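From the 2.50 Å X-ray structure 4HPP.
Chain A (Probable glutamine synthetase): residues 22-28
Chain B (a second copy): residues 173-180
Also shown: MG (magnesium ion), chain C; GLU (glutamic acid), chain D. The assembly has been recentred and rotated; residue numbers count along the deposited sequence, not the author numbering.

Chain A (22-28) RGRSLPL
Chain B 173-180: EPEMFLPE

Two strands from separate copies of the protein meet through a single antiparallel bridge, and one carbonyl there does double duty: Phe177(B) O accepts from Ser25(A) N at 3.0 Å and from Ser25(A) OG at 3.1 Å. Strand 22-27 of chain A runs at 149° to strand 174-179 of chain B, their axes 4.9 Å apart at closest approach. The register is Ser25(A) opposite Phe177(B), CA to CA 5.4 Å, with Arg24(A) nearest Leu178(B) and Leu26(A) nearest Met176(B). Phe177(B) N closes the pair, donating to Ser25(A) O at 3.0 Å with a nearly straight 168° angle; the same oxygen receives a CA-H contact from Met176(B) CA at 3.5 Å.

Both central residues are extended, Ser25(A) at phi/psi -131/162 and Phe177(B) at -135/136. A p rotamer lets the serine hydroxyl reach back to the bridge, at the edge of the t-rotamer phenyl ring.

Met176(B) CB points away, yet chi angles of -133°, 59° and -148° return CE to 3.8 Å from Arg24(A) CB and 3.9 Å from Leu26(A) CD2. Arg24(A), m then extended, lays CD 3.7 Å from Leu178(B) CD2.

Past the bridge, Pro27(A) has no amide hydrogen to donate; its CD packs 3.2 Å from Glu175(B) O. Toward the other end, a water donates to Gly23(A) O and Pro179(B) O.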

# COMPACT_ATOMS: atom_id res chain seq x y z
N ARG A 22 -29.89 16.53 16.97
CA ARG A 22 -30.54 15.40 16.33
C ARG A 22 -31.40 15.93 15.19
O ARG A 22 -31.83 17.09 15.25
CB ARG A 22 -31.42 14.74 17.38
CG ARG A 22 -30.58 13.98 18.42
CD ARG A 22 -31.22 13.77 19.78
NE ARG A 22 -30.82 12.44 20.17
CZ ARG A 22 -30.29 12.04 21.34
NH1 ARG A 22 -30.17 12.79 22.41
NH2 ARG A 22 -29.95 10.79 21.43
N GLY A 23 -31.66 15.11 14.17
CA GLY A 23 -32.63 15.51 13.18
C GLY A 23 -32.83 14.47 12.13
O GLY A 23 -32.52 13.29 12.35
N ARG A 24 -33.32 14.93 10.97
CA ARG A 24 -33.74 14.06 9.89
C ARG A 24 -33.44 14.79 8.63
O ARG A 24 -33.45 16.02 8.64
CB ARG A 24 -35.25 13.91 9.92
CG ARG A 24 -35.72 12.94 10.95
CD ARG A 24 -37.22 12.77 10.92
NE ARG A 24 -37.65 12.20 12.18
CZ ARG A 24 -38.90 11.85 12.42
NH1 ARG A 24 -39.79 12.03 11.46
NH2 ARG A 24 -39.25 11.33 13.61
N SER A 25 -33.22 14.09 7.53
CA SER A 25 -32.83 14.83 6.34
C SER A 25 -33.65 14.46 5.13
O SER A 25 -34.34 13.42 5.10
CB SER A 25 -31.33 14.65 6.09
OG SER A 25 -31.10 13.39 5.49
N LEU A 26 -33.60 15.35 4.14
CA LEU A 26 -34.40 15.22 2.90
C LEU A 26 -33.59 15.65 1.69
O LEU A 26 -32.59 16.34 1.83
CB LEU A 26 -35.63 16.06 2.97
CG LEU A 26 -35.40 17.46 3.54
CD1 LEU A 26 -36.00 18.57 2.66
CD2 LEU A 26 -36.04 17.48 4.91
N PRO A 27 -33.99 15.22 0.49
CA PRO A 27 -33.22 15.70 -0.68
C PRO A 27 -33.38 17.20 -0.85
O PRO A 27 -34.49 17.73 -0.60
CB PRO A 27 -33.84 14.92 -1.86
CG PRO A 27 -34.50 13.74 -1.22
CD PRO A 27 -35.02 14.24 0.10
N LEU A 28 -32.28 17.88 -1.20
CA LEU A 28 -32.31 19.33 -1.47
C LEU A 28 -33.53 19.77 -2.32
O LEU A 28 -34.24 20.69 -1.94
CB LEU A 28 -31.00 19.81 -2.13
CG LEU A 28 -30.85 21.30 -2.49
CD1 LEU A 28 -30.47 22.19 -1.28
CD2 LEU A 28 -29.88 21.45 -3.69
N GLU B 173 -38.84 7.26 -5.71
CA GLU B 173 -39.18 8.53 -5.03
C GLU B 173 -38.70 8.60 -3.56
O GLU B 173 -39.47 8.84 -2.62
CB GLU B 173 -40.67 8.81 -5.15
CG GLU B 173 -41.15 8.84 -6.61
CD GLU B 173 -42.64 9.03 -6.72
OE1 GLU B 173 -43.41 8.09 -6.31
OE2 GLU B 173 -43.05 10.12 -7.21
N PRO B 174 -37.41 8.39 -3.34
CA PRO B 174 -36.95 8.55 -1.97
C PRO B 174 -37.44 9.92 -1.40
O PRO B 174 -37.60 10.88 -2.14
CB PRO B 174 -35.43 8.52 -2.13
CG PRO B 174 -35.19 8.98 -3.56
CD PRO B 174 -36.31 8.37 -4.31
N GLU B 175 -37.68 10.03 -0.11
CA GLU B 175 -38.09 11.31 0.42
C GLU B 175 -37.45 11.69 1.79
O GLU B 175 -37.22 12.86 2.03
CB GLU B 175 -39.63 11.38 0.46
CG GLU B 175 -40.28 11.53 1.84
CD GLU B 175 -41.80 11.28 1.81
OE1 GLU B 175 -42.33 10.52 2.68
OE2 GLU B 175 -42.45 11.84 0.90
N MET B 176 -37.14 10.72 2.66
CA MET B 176 -36.57 10.99 3.98
C MET B 176 -35.42 10.00 4.22
O MET B 176 -35.54 8.84 3.86
CB MET B 176 -37.64 10.79 5.02
CG MET B 176 -37.81 11.85 6.08
SD MET B 176 -38.18 13.51 5.48
CE MET B 176 -37.31 14.34 6.80
N PHE B 177 -34.30 10.44 4.80
CA PHE B 177 -33.24 9.53 5.26
C PHE B 177 -32.86 10.01 6.62
O PHE B 177 -32.73 11.20 6.85
CB PHE B 177 -32.00 9.52 4.33
CG PHE B 177 -30.87 8.64 4.84
CD1 PHE B 177 -30.75 7.32 4.41
CD2 PHE B 177 -29.94 9.14 5.75
CE1 PHE B 177 -29.76 6.48 4.96
CE2 PHE B 177 -28.93 8.32 6.27
CZ PHE B 177 -28.84 7.00 5.85
N LEU B 178 -32.70 9.10 7.57
CA LEU B 178 -32.43 9.55 8.94
C LEU B 178 -31.71 8.48 9.74
O LEU B 178 -32.00 7.30 9.57
CB LEU B 178 -33.77 9.94 9.60
CG LEU B 178 -34.97 8.98 9.58
CD1 LEU B 178 -35.19 8.35 10.96
CD2 LEU B 178 -36.25 9.66 9.13
N PRO B 179 -30.78 8.87 10.63
CA PRO B 179 -30.28 7.85 11.63
C PRO B 179 -31.41 7.56 12.60
O PRO B 179 -32.18 8.48 12.91
CB PRO B 179 -29.19 8.58 12.39
CG PRO B 179 -29.58 10.04 12.25
CD PRO B 179 -30.28 10.23 10.92
N GLU B 180 -31.56 6.30 13.02
CA GLU B 180 -32.65 5.91 13.92
C GLU B 180 -32.13 5.59 15.35
O GLU B 180 -30.98 5.92 15.72
CB GLU B 180 -33.37 4.67 13.35
CG GLU B 180 -34.72 4.94 12.72
CD GLU B 180 -35.84 5.10 13.71
OE1 GLU B 180 -36.98 5.35 13.28
OE2 GLU B 180 -35.61 4.96 14.93
MG MG C . -38.78 4.58 12.39
N GLU D . -37.58 0.19 15.39
CA GLU D . -39.07 0.12 15.70
C GLU D . -39.82 -1.13 15.18
O GLU D . -39.34 -2.25 15.28
CB GLU D . -39.77 1.37 15.19
CG GLU D . -39.42 2.61 15.95
CD GLU D . -39.94 3.85 15.30
OE1 GLU D . -40.82 4.47 15.91
OE2 GLU D . -39.49 4.18 14.17
OXT GLU D . -40.92 -1.06 14.62
O HOH W 1 -33.33 10.68 13.26